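Local coordinates for protein Exo-beta-1,4-mannosidase (Rhizomucor miehei, PDB 4LYP) that probably cleaves terminal beta-mannose residues from the non-reducing ends of beta-1,4-linked manno-oligosaccharides, as a secreted family 5 glycoside hydrolase with transglycosylation activity, at residues A[192-206]-A[239-253]. Numbering follows the deposited sequence. Where two conformers were deposited one is given.
Sequences YNDSEIAPKANKLFK and PQEAPASWFEEISTF
The W246 indole lies between Y192 CB on one face, 3.8 Å from the centroid of its five-membered ring, and I250 CG1 on the opposite face; N202 meets its edge. The Y192 ring carries A242 CB over its centre, and the F253 ring likewise takes K206 CG on one face. In this (beta/alpha)8 (TIM) barrel, outer helix 197-213 packs beside 244-257, their short segments nearly parallel (25°) with axes 12.0 Å apart, while Y192, from the end of helix 181-193, meets W246 and the loop leading into 244-257. W246 spans much of that spacing, and its NE1 donates to N202 OD1 at 2.9 Å, close to the indole plane and fairly straight (158°). N202 ND2 is tied back to A198 O within its own helix, which fixes the amide rotation and presents OD1 to the indole. Before the start of helix 244-257, Y192 OH donates to Q240 O at 2.7 Å, from above the carbonyl plane; chi1 of 45°, with CG between the backbone N and carbonyl carbon, sends this ring across A242. Q240 lies two residues after E238, which lines the guanidine-occupied pocket, so the bond is consistent with steadying the chain just after a pocket residue. Further along both helices K206, extended beyond CG, runs over F253 to E249; K206 NZ forms a salt bridge with E249 OE2 at 3.2 Å, its hydrogen bond weak.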
ATOM      1  N   TYR A 192      -8.403 -18.487  -0.657  1.00  8.71           N
ATOM      2  CA  TYR A 192      -7.323 -19.322  -1.167  1.00  9.54           C
ATOM      3  C   TYR A 192      -7.224 -20.686  -0.465  1.00  9.75           C
ATOM      4  O   TYR A 192      -6.561 -21.548  -0.965  1.00 12.77           O
ATOM      5  CB  TYR A 192      -5.994 -18.576  -1.154  1.00 11.18           C
ATOM      6  CG  TYR A 192      -5.696 -17.780   0.131  1.00  9.00           C
ATOM      7  CD1 TYR A 192      -5.448 -18.368   1.311  1.00  9.62           C
ATOM      8  CD2 TYR A 192      -5.732 -16.367   0.093  1.00 10.37           C
ATOM      9  CE1 TYR A 192      -5.170 -17.637   2.475  1.00  9.67           C
ATOM     10  CE2 TYR A 192      -5.474 -15.623   1.230  1.00 10.43           C
ATOM     11  CZ  TYR A 192      -5.205 -16.245   2.420  1.00 10.10           C
ATOM     12  OH  TYR A 192      -4.965 -15.469   3.534  1.00 11.02           O
ATOM     13  N   ASN A 193      -7.899 -20.894   0.666  1.00  9.41           N
ATOM     14  CA  ASN A 193      -7.739 -22.163   1.422  1.00 10.66           C
ATOM     15  C   ASN A 193      -8.896 -23.152   1.223  1.00 11.15           C
ATOM     16  O   ASN A 193      -8.768 -24.337   1.552  1.00 15.28           O
ATOM     17  CB  ASN A 193      -7.639 -21.868   2.940  1.00 11.41           C
ATOM     18  CG  ASN A 193      -6.275 -21.350   3.329  1.00 11.48           C
ATOM     19  OD1 ASN A 193      -5.307 -21.528   2.586  1.00 12.96           O
ATOM     20  ND2 ASN A 193      -6.231 -20.696   4.494  1.00 13.83           N
ATOM     21  N   ASP A 194     -10.046 -22.723   0.721  1.00  9.80           N
ATOM     22  CA  ASP A 194     -11.209 -23.614   0.653  1.00 10.20           C
ATOM     23  C   ASP A 194     -11.240 -24.241  -0.745  1.00  9.64           C
ATOM     24  O   ASP A 194     -11.249 -23.532  -1.761  1.00 11.34           O
ATOM     25  CB  ASP A 194     -12.472 -22.854   0.949  1.00 10.57           C
ATOM     26  CG  ASP A 194     -13.675 -23.754   0.872  1.00 11.01           C
ATOM     27  OD1 ASP A 194     -14.196 -24.112   1.981  1.00 20.72           O
ATOM     28  OD2 ASP A 194     -14.164 -24.132  -0.174  1.00 11.39           O
ATOM     29  N   SER A 195     -11.258 -25.559  -0.819  1.00 10.52           N
ATOM     30  CA  SER A 195     -11.104 -26.268  -2.110  1.00 12.22           C
ATOM     31  C   SER A 195     -12.242 -25.960  -3.111  1.00  9.35           C
ATOM     32  O   SER A 195     -12.028 -26.129  -4.302  1.00 10.03           O
ATOM     33  CB  SER A 195     -11.121 -27.844  -1.825  1.00 14.42           C
ATOM     34  OG  SER A 195     -12.383 -28.218  -1.122  1.00 21.55           O
ATOM     35  N   GLU A 196     -13.441 -25.644  -2.573  1.00  9.42           N
ATOM     36  CA  GLU A 196     -14.538 -25.321  -3.415  1.00 10.12           C
ATOM     37  C   GLU A 196     -14.601 -23.841  -3.833  1.00 10.33           C
ATOM     38  O   GLU A 196     -14.831 -23.452  -4.972  1.00 11.78           O
ATOM     39  CB  GLU A 196     -15.899 -25.799  -2.852  1.00 13.80           C
ATOM     40  CG  GLU A 196     -17.067 -25.518  -3.854  1.00 17.69           C
ATOM     41  CD  GLU A 196     -18.438 -25.601  -3.405  1.00 26.83           C
ATOM     42  OE1 GLU A 196     -19.260 -24.953  -4.100  1.00 33.82           O
ATOM     43  OE2 GLU A 196     -18.645 -26.244  -2.385  1.00 28.54           O
ATOM     44  N   ILE A 197     -14.429 -22.981  -2.803  1.00  9.46           N
ATOM     45  CA  ILE A 197     -14.553 -21.545  -3.028  1.00 10.13           C
ATOM     46  C   ILE A 197     -13.342 -20.989  -3.798  1.00  9.01           C
ATOM     47  O   ILE A 197     -13.531 -20.140  -4.652  1.00 10.77           O
ATOM     48  CB  ILE A 197     -14.684 -20.819  -1.681  1.00 10.30           C
ATOM     49  CG1 ILE A 197     -16.070 -21.169  -1.044  1.00 11.51           C
ATOM     50  CG2 ILE A 197     -14.522 -19.296  -1.794  1.00 12.40           C
ATOM     51  CD1 ILE A 197     -16.173 -20.871   0.438  1.00 15.32           C
ATOM     52  N   ALA A 198     -12.141 -21.468  -3.471  1.00  9.27           N
ATOM     53  CA  ALA A 198     -10.951 -20.781  -3.993  1.00  9.32           C
ATOM     54  C   ALA A 198     -10.907 -20.769  -5.529  1.00 10.35           C
ATOM     55  O   ALA A 198     -10.581 -19.743  -6.126  1.00  9.79           O
ATOM     56  CB  ALA A 198      -9.686 -21.413  -3.430  1.00 10.47           C
ATOM     57  N   PRO A 199     -11.246 -21.891  -6.247  1.00  9.58           N
ATOM     58  CA  PRO A 199     -11.160 -21.759  -7.708  1.00  9.62           C
ATOM     59  C   PRO A 199     -12.114 -20.723  -8.244  1.00  9.05           C
ATOM     60  O   PRO A 199     -11.805 -20.004  -9.208  1.00 10.01           O
ATOM     61  CB  PRO A 199     -11.544 -23.185  -8.196  1.00 11.10           C
ATOM     62  CG  PRO A 199     -11.223 -24.077  -7.007  1.00 12.55           C
ATOM     63  CD  PRO A 199     -11.464 -23.272  -5.768  1.00 11.03           C
ATOM     64  N   LYS A 200     -13.298 -20.629  -7.640  1.00  9.30           N
ATOM     65  CA  LYS A 200     -14.323 -19.686  -8.112  1.00 10.31           C
ATOM     66  C   LYS A 200     -13.935 -18.240  -7.821  1.00  9.13           C
ATOM     67  O   LYS A 200     -14.064 -17.331  -8.662  1.00 10.18           O
ATOM     68  CB  LYS A 200     -15.666 -20.037  -7.465  1.00 10.74           C
ATOM     69  CG  LYS A 200     -16.213 -21.408  -7.955  1.00 15.04           C
ATOM     70  CD  LYS A 200     -17.572 -21.747  -7.389  1.00 23.23           C
ATOM     71  CE  LYS A 200     -17.818 -23.098  -7.026  1.00 22.91           C
ATOM     72  NZ  LYS A 200     -19.163 -23.031  -6.382  1.00 21.76           N
ATOM     73  N   ALA A 201     -13.441 -18.034  -6.615  1.00  9.60           N
ATOM     74  CA  ALA A 201     -13.037 -16.666  -6.148  1.00 10.44           C
ATOM     75  C   ALA A 201     -11.888 -16.236  -7.016  1.00 10.06           C
ATOM     76  O   ALA A 201     -11.824 -15.087  -7.445  1.00 10.21           O
ATOM     77  CB  ALA A 201     -12.719 -16.689  -4.679  1.00 13.09           C
ATOM     78  N   ASN A 202     -10.889 -17.131  -7.247  1.00  9.93           N
ATOM     79  CA  ASN A 202      -9.711 -16.765  -8.033  1.00 10.25           C
ATOM     80  C   ASN A 202      -9.999 -16.523  -9.467  1.00  8.99           C
ATOM     81  O   ASN A 202      -9.318 -15.724 -10.125  1.00 10.22           O
ATOM     82  CB  ASN A 202      -8.581 -17.711  -7.739  1.00 12.77           C
ATOM     83  CG  ASN A 202      -7.938 -17.284  -6.411  1.00 12.14           C
ATOM     84  OD1 ASN A 202      -6.995 -16.478  -6.413  1.00 11.43           O
ATOM     85  ND2 ASN A 202      -8.322 -18.020  -5.281  1.00 14.59           N
ATOM     86  N   LYS A 203     -11.058 -17.158 -10.026  1.00  9.87           N
ATOM     87  CA  LYS A 203     -11.517 -16.861 -11.376  0.50  9.72           C
ATOM     88  C   LYS A 203     -11.969 -15.385 -11.475  1.00  8.56           C
ATOM     89  O   LYS A 203     -11.549 -14.653 -12.373  1.00  9.51           O
ATOM     90  CB  LYS A 203     -12.686 -17.776 -11.730  0.50 11.36           C
ATOM     91  CG  LYS A 203     -13.309 -17.471 -13.092  0.50 11.87           C
ATOM     92  CD  LYS A 203     -14.554 -16.564 -13.116  0.50 18.17           C
ATOM     93  CE  LYS A 203     -15.148 -16.402 -14.533  0.50 28.54           C
ATOM     94  NZ  LYS A 203     -14.932 -17.643 -15.314  0.50 28.35           N
ATOM     95  N   LEU A 204     -12.812 -14.961 -10.514  1.00  8.95           N
ATOM     96  CA  LEU A 204     -13.290 -13.582 -10.517  1.00  9.24           C
ATOM     97  C   LEU A 204     -12.140 -12.600 -10.323  1.00  8.11           C
ATOM     98  O   LEU A 204     -12.109 -11.535 -10.921  1.00  8.93           O
ATOM     99  CB  LEU A 204     -14.293 -13.356  -9.385  1.00  9.49           C
ATOM    100  CG  LEU A 204     -15.572 -14.227  -9.457  1.00 10.34           C
ATOM    101  CD1 LEU A 204     -16.466 -13.736  -8.320  1.00 12.16           C
ATOM    102  CD2 LEU A 204     -16.267 -14.118 -10.796  1.00 11.54           C
ATOM    103  N   PHE A 205     -11.168 -12.966  -9.471  1.00  8.74           N
ATOM    104  CA  PHE A 205     -10.020 -12.101  -9.192  1.00  7.98           C
ATOM    105  C   PHE A 205      -9.165 -11.986 -10.427  1.00  8.16           C
ATOM    106  O   PHE A 205      -8.751 -10.850 -10.774  1.00  7.92           O
ATOM    107  CB  PHE A 205      -9.289 -12.728  -8.021  1.00  8.48           C
ATOM    108  CG  PHE A 205      -8.009 -12.031  -7.560  1.00  8.12           C
ATOM    109  CD1 PHE A 205      -7.932 -10.634  -7.418  1.00  9.59           C
ATOM    110  CD2 PHE A 205      -6.909 -12.793  -7.182  1.00  8.71           C
ATOM    111  CE1 PHE A 205      -6.810 -10.021  -6.916  1.00  9.21           C
ATOM    112  CE2 PHE A 205      -5.761 -12.203  -6.693  1.00  9.32           C
ATOM    113  CZ  PHE A 205      -5.713 -10.816  -6.529  1.00  8.58           C
ATOM    114  N   LYS A 206      -8.880 -13.095 -11.136  1.00  8.53           N
ATOM    115  CA  LYS A 206      -8.147 -13.045 -12.394  1.00  8.81           C
ATOM    116  C   LYS A 206      -8.873 -12.174 -13.423  1.00  8.84           C
ATOM    117  O   LYS A 206      -8.188 -11.499 -14.213  1.00  9.28           O
ATOM    118  CB  LYS A 206      -7.884 -14.466 -12.906  1.00 10.73           C
ATOM    119  CG  LYS A 206      -6.837 -15.213 -12.073  1.00 11.04           C
ATOM    120  CD  LYS A 206      -6.741 -16.678 -12.558  1.00 12.09           C
ATOM    121  CE  LYS A 206      -5.716 -17.443 -11.784  1.00 15.10           C
ATOM    122  NZ  LYS A 206      -5.714 -18.851 -12.275  1.00 17.22           N
ATOM    123  N   PRO A 239      -1.896 -10.747   2.124  1.00  7.81           N
ATOM    124  CA  PRO A 239      -2.426 -12.109   2.267  1.00  8.28           C
ATOM    125  C   PRO A 239      -2.025 -12.709   3.615  1.00  7.86           C
ATOM    126  O   PRO A 239      -0.911 -12.516   4.063  1.00  7.93           O
ATOM    127  CB  PRO A 239      -1.782 -12.874   1.107  1.00 10.32           C
ATOM    128  CG  PRO A 239      -1.227 -11.854   0.191  1.00 12.04           C
ATOM    129  CD  PRO A 239      -0.934 -10.626   1.020  1.00  8.57           C
ATOM    130  N   GLN A 240      -2.934 -13.436   4.283  1.00  8.58           N
ATOM    131  CA  GLN A 240      -2.704 -13.982   5.616  1.00  8.60           C
ATOM    132  C   GLN A 240      -2.371 -15.474   5.538  1.00  8.14           C
ATOM    133  O   GLN A 240      -3.241 -16.323   5.392  1.00  9.46           O
ATOM    134  CB  GLN A 240      -3.913 -13.728   6.517  1.00  8.81           C
ATOM    135  CG  GLN A 240      -4.269 -12.244   6.700  1.00  9.14           C
ATOM    136  CD  GLN A 240      -3.169 -11.505   7.426  1.00  8.50           C
ATOM    137  OE1 GLN A 240      -2.891 -11.778   8.609  1.00 10.59           O
ATOM    138  NE2 GLN A 240      -2.458 -10.605   6.746  1.00  9.24           N
ATOM    139  N   GLU A 241      -1.073 -15.788   5.633  1.00  9.73           N
ATOM    140  CA  GLU A 241      -0.605 -17.206   5.587  1.00  9.97           C
ATOM    141  C   GLU A 241      -1.214 -17.941   4.389  1.00  9.59           C
ATOM    142  O   GLU A 241      -1.721 -19.070   4.569  1.00 11.41           O
ATOM    143  CB  GLU A 241      -0.896 -17.871   6.941  1.00 12.17           C
ATOM    144  CG  GLU A 241      -0.081 -17.156   8.019  1.00 13.04           C
ATOM    145  CD  GLU A 241       0.348 -18.108   9.110  1.00 20.44           C
ATOM    146  OE1 GLU A 241       1.323 -18.964   8.973  1.00 27.09           O
ATOM    147  OE2 GLU A 241      -0.329 -18.088  10.083  1.00 27.00           O
ATOM    148  N   ALA A 242      -1.187 -17.371   3.219  1.00  9.28           N
ATOM    149  CA  ALA A 242      -1.700 -18.006   2.016  1.00  9.50           C
ATOM    150  C   ALA A 242      -0.699 -19.092   1.578  1.00  9.17           C
ATOM    151  O   ALA A 242       0.517 -18.982   1.806  1.00 10.18           O
ATOM    152  CB  ALA A 242      -1.848 -16.971   0.952  1.00  9.84           C
ATOM    153  N   PRO A 243      -1.178 -20.145   0.880  1.00  9.89           N
ATOM    154  CA  PRO A 243      -0.256 -21.222   0.525  1.00 10.32           C
ATOM    155  C   PRO A 243       0.692 -20.810  -0.559  1.00  8.97           C
ATOM    156  O   PRO A 243       0.369 -19.996  -1.483  1.00  9.94           O
ATOM    157  CB  PRO A 243      -1.176 -22.329   0.070  1.00 13.51           C
ATOM    158  CG  PRO A 243      -2.436 -21.644  -0.262  1.00 13.96           C
ATOM    159  CD  PRO A 243      -2.557 -20.415   0.541  1.00 10.74           C
ATOM    160  N   ALA A 244       1.897 -21.398  -0.526  1.00 10.21           N
ATOM    161  CA  ALA A 244       2.914 -21.159  -1.545  1.00 10.64           C
ATOM    162  C   ALA A 244       2.341 -21.352  -2.955  1.00  9.63           C
ATOM    163  O   ALA A 244       2.652 -20.623  -3.906  1.00 10.60           O
ATOM    164  CB  ALA A 244       4.140 -22.063  -1.353  1.00 12.86           C
ATOM    165  N   SER A 245       1.524 -22.401  -3.122  1.00 11.09           N
ATOM    166  CA  SER A 245       0.997 -22.701  -4.474  1.00 12.46           C
ATOM    167  C   SER A 245       0.129 -21.565  -5.007  1.00 11.01           C
ATOM    168  O   SER A 245       0.074 -21.338  -6.209  1.00 11.49           O
ATOM    169  CB  SER A 245       0.157 -23.990  -4.406  1.00 13.75           C
ATOM    170  OG  SER A 245      -0.884 -23.886  -3.402  1.00 16.54           O
ATOM    171  N   TRP A 246      -0.561 -20.832  -4.108  1.00 10.04           N
ATOM    172  CA  TRP A 246      -1.394 -19.700  -4.556  1.00  9.87           C
ATOM    173  C   TRP A 246      -0.492 -18.545  -5.000  1.00  9.42           C
ATOM    174  O   TRP A 246      -0.720 -17.959  -6.062  1.00 10.49           O
ATOM    175  CB  TRP A 246      -2.347 -19.305  -3.462  1.00  9.43           C
ATOM    176  CG  TRP A 246      -3.185 -18.115  -3.753  1.00  9.12           C
ATOM    177  CD1 TRP A 246      -4.325 -18.091  -4.487  1.00  9.82           C
ATOM    178  CD2 TRP A 246      -2.944 -16.734  -3.298  1.00  8.69           C
ATOM    179  NE1 TRP A 246      -4.852 -16.805  -4.531  1.00 10.25           N
ATOM    180  CE2 TRP A 246      -4.044 -15.952  -3.807  1.00  9.88           C
ATOM    181  CE3 TRP A 246      -1.938 -16.115  -2.548  1.00  8.28           C
ATOM    182  CZ2 TRP A 246      -4.154 -14.597  -3.562  1.00  9.94           C
ATOM    183  CZ3 TRP A 246      -2.101 -14.752  -2.251  1.00  9.22           C
ATOM    184  CH2 TRP A 246      -3.177 -13.999  -2.794  1.00  9.40           C
ATOM    185  N   PHE A 247       0.565 -18.243  -4.224  1.00  8.88           N
ATOM    186  CA  PHE A 247       1.500 -17.247  -4.665  1.00  9.22           C
ATOM    187  C   PHE A 247       2.096 -17.629  -5.992  1.00  9.46           C
ATOM    188  O   PHE A 247       2.267 -16.743  -6.871  1.00 10.31           O
ATOM    189  CB  PHE A 247       2.620 -17.049  -3.654  1.00 10.02           C
ATOM    190  CG  PHE A 247       2.191 -16.305  -2.426  1.00  8.39           C
ATOM    191  CD1 PHE A 247       1.977 -14.898  -2.448  1.00  9.07           C
ATOM    192  CD2 PHE A 247       1.974 -16.983  -1.193  1.00  8.89           C
ATOM    193  CE1 PHE A 247       1.600 -14.218  -1.320  1.00  8.68           C
ATOM    194  CE2 PHE A 247       1.590 -16.258  -0.059  1.00  9.44           C
ATOM    195  CZ  PHE A 247       1.413 -14.876  -0.127  1.00  9.59           C
ATOM    196  N   GLU A 248       2.485 -18.888  -6.186  1.00  9.82           N
ATOM    197  CA  GLU A 248       3.095 -19.294  -7.464  1.00 11.71           C
ATOM    198  C   GLU A 248       2.125 -19.069  -8.613  1.00 11.76           C
ATOM    199  O   GLU A 248       2.429 -18.509  -9.669  1.00 13.69           O
ATOM    200  CB  GLU A 248       3.486 -20.790  -7.381  1.00 13.73           C
ATOM    201  CG  GLU A 248       4.097 -21.330  -8.665  1.00 19.38           C
ATOM    202  CD  GLU A 248       5.399 -20.670  -8.858  1.00 21.88           C
ATOM    203  OE1 GLU A 248       6.210 -20.527  -7.909  1.00 24.19           O
ATOM    204  OE2 GLU A 248       5.637 -20.338  -9.996  1.00 32.71           O
ATOM    205  N   GLU A 249       0.873 -19.491  -8.411  1.00 11.71           N
ATOM    206  CA  GLU A 249      -0.070 -19.423  -9.510  1.00 14.84           C
ATOM    207  C   GLU A 249      -0.444 -17.983  -9.855  1.00 13.50           C
ATOM    208  O   GLU A 249      -0.533 -17.638 -11.031  1.00 13.01           O
ATOM    209  CB  GLU A 249      -1.299 -20.251  -9.091  1.00 19.22           C
ATOM    210  CG  GLU A 249      -2.101 -20.781 -10.252  1.00 32.40           C
ATOM    211  CD  GLU A 249      -3.366 -20.091 -10.147  1.00 41.07           C
ATOM    212  OE1 GLU A 249      -4.468 -20.660  -9.842  1.00 55.84           O
ATOM    213  OE2 GLU A 249      -3.203 -18.904 -10.286  1.00 28.82           O
ATOM    214  N   ILE A 250      -0.762 -17.167  -8.843  1.00 11.33           N
ATOM    215  CA  ILE A 250      -1.225 -15.822  -9.163  1.00 10.31           C
ATOM    216  C   ILE A 250      -0.088 -14.988  -9.691  1.00  8.45           C
ATOM    217  O   ILE A 250      -0.267 -14.183 -10.607  1.00  9.24           O
ATOM    218  CB  ILE A 250      -1.968 -15.145  -7.987  1.00 11.39           C
ATOM    219  CG1 ILE A 250      -3.129 -15.901  -7.377  1.00 13.81           C
ATOM    220  CG2 ILE A 250      -2.516 -13.768  -8.469  1.00 13.53           C
ATOM    221  CD1 ILE A 250      -4.236 -16.175  -8.405  1.00 16.09           C
ATOM    222  N   SER A 251       1.127 -15.132  -9.099  1.00  9.04           N
ATOM    223  CA  SER A 251       2.243 -14.315  -9.612  1.00  9.11           C
ATOM    224  C   SER A 251       2.527 -14.637 -11.093  1.00  8.86           C
ATOM    225  O   SER A 251       2.834 -13.766 -11.862  1.00  9.69           O
ATOM    226  CB  SER A 251       3.480 -14.501  -8.757  1.00 10.28           C
ATOM    227  OG  SER A 251       3.987 -15.862  -8.815  1.00 10.86           O
ATOM    228  N   THR A 252       2.414 -15.923 -11.457  1.00 10.47           N
ATOM    229  CA  THR A 252       2.708 -16.333 -12.832  1.00 10.72           C
ATOM    230  C   THR A 252       1.618 -15.790 -13.756  1.00 10.04           C
ATOM    231  O   THR A 252       1.908 -15.314 -14.853  1.00 11.44           O
ATOM    232  CB  THR A 252       2.766 -17.879 -12.891  1.00 12.64           C
ATOM    233  OG1 THR A 252       3.889 -18.262 -12.159  1.00 13.50           O
ATOM    234  CG2 THR A 252       2.903 -18.413 -14.363  1.00 15.68           C
ATOM    235  N   PHE A 253       0.353 -15.804 -13.307  1.00 10.01           N
ATOM    236  CA  PHE A 253      -0.746 -15.241 -14.086  1.00  9.51           C
ATOM    237  C   PHE A 253      -0.483 -13.755 -14.347  1.00  9.16           C
ATOM    238  O   PHE A 253      -0.615 -13.256 -15.457  1.00  9.78           O
ATOM    239  CB  PHE A 253      -2.086 -15.410 -13.344  1.00 11.02           C
ATOM    240  CG  PHE A 253      -3.248 -14.820 -14.042  1.00 10.19           C
ATOM    241  CD1 PHE A 253      -3.935 -15.547 -15.008  1.00 12.49           C
ATOM    242  CD2 PHE A 253      -3.647 -13.505 -13.788  1.00 10.79           C
ATOM    243  CE1 PHE A 253      -5.037 -14.960 -15.675  1.00 11.93           C
ATOM    244  CE2 PHE A 253      -4.684 -12.952 -14.468  1.00 12.63           C
ATOM    245  CZ  PHE A 253      -5.390 -13.667 -15.397  1.00 12.52           C
TER
HETATM  246  O   HOH W   1      -4.011 -19.654   6.018  1.00 19.92           O
HETATM  247  O   HOH W   2      -6.899 -19.914 -10.412  1.00 28.71           O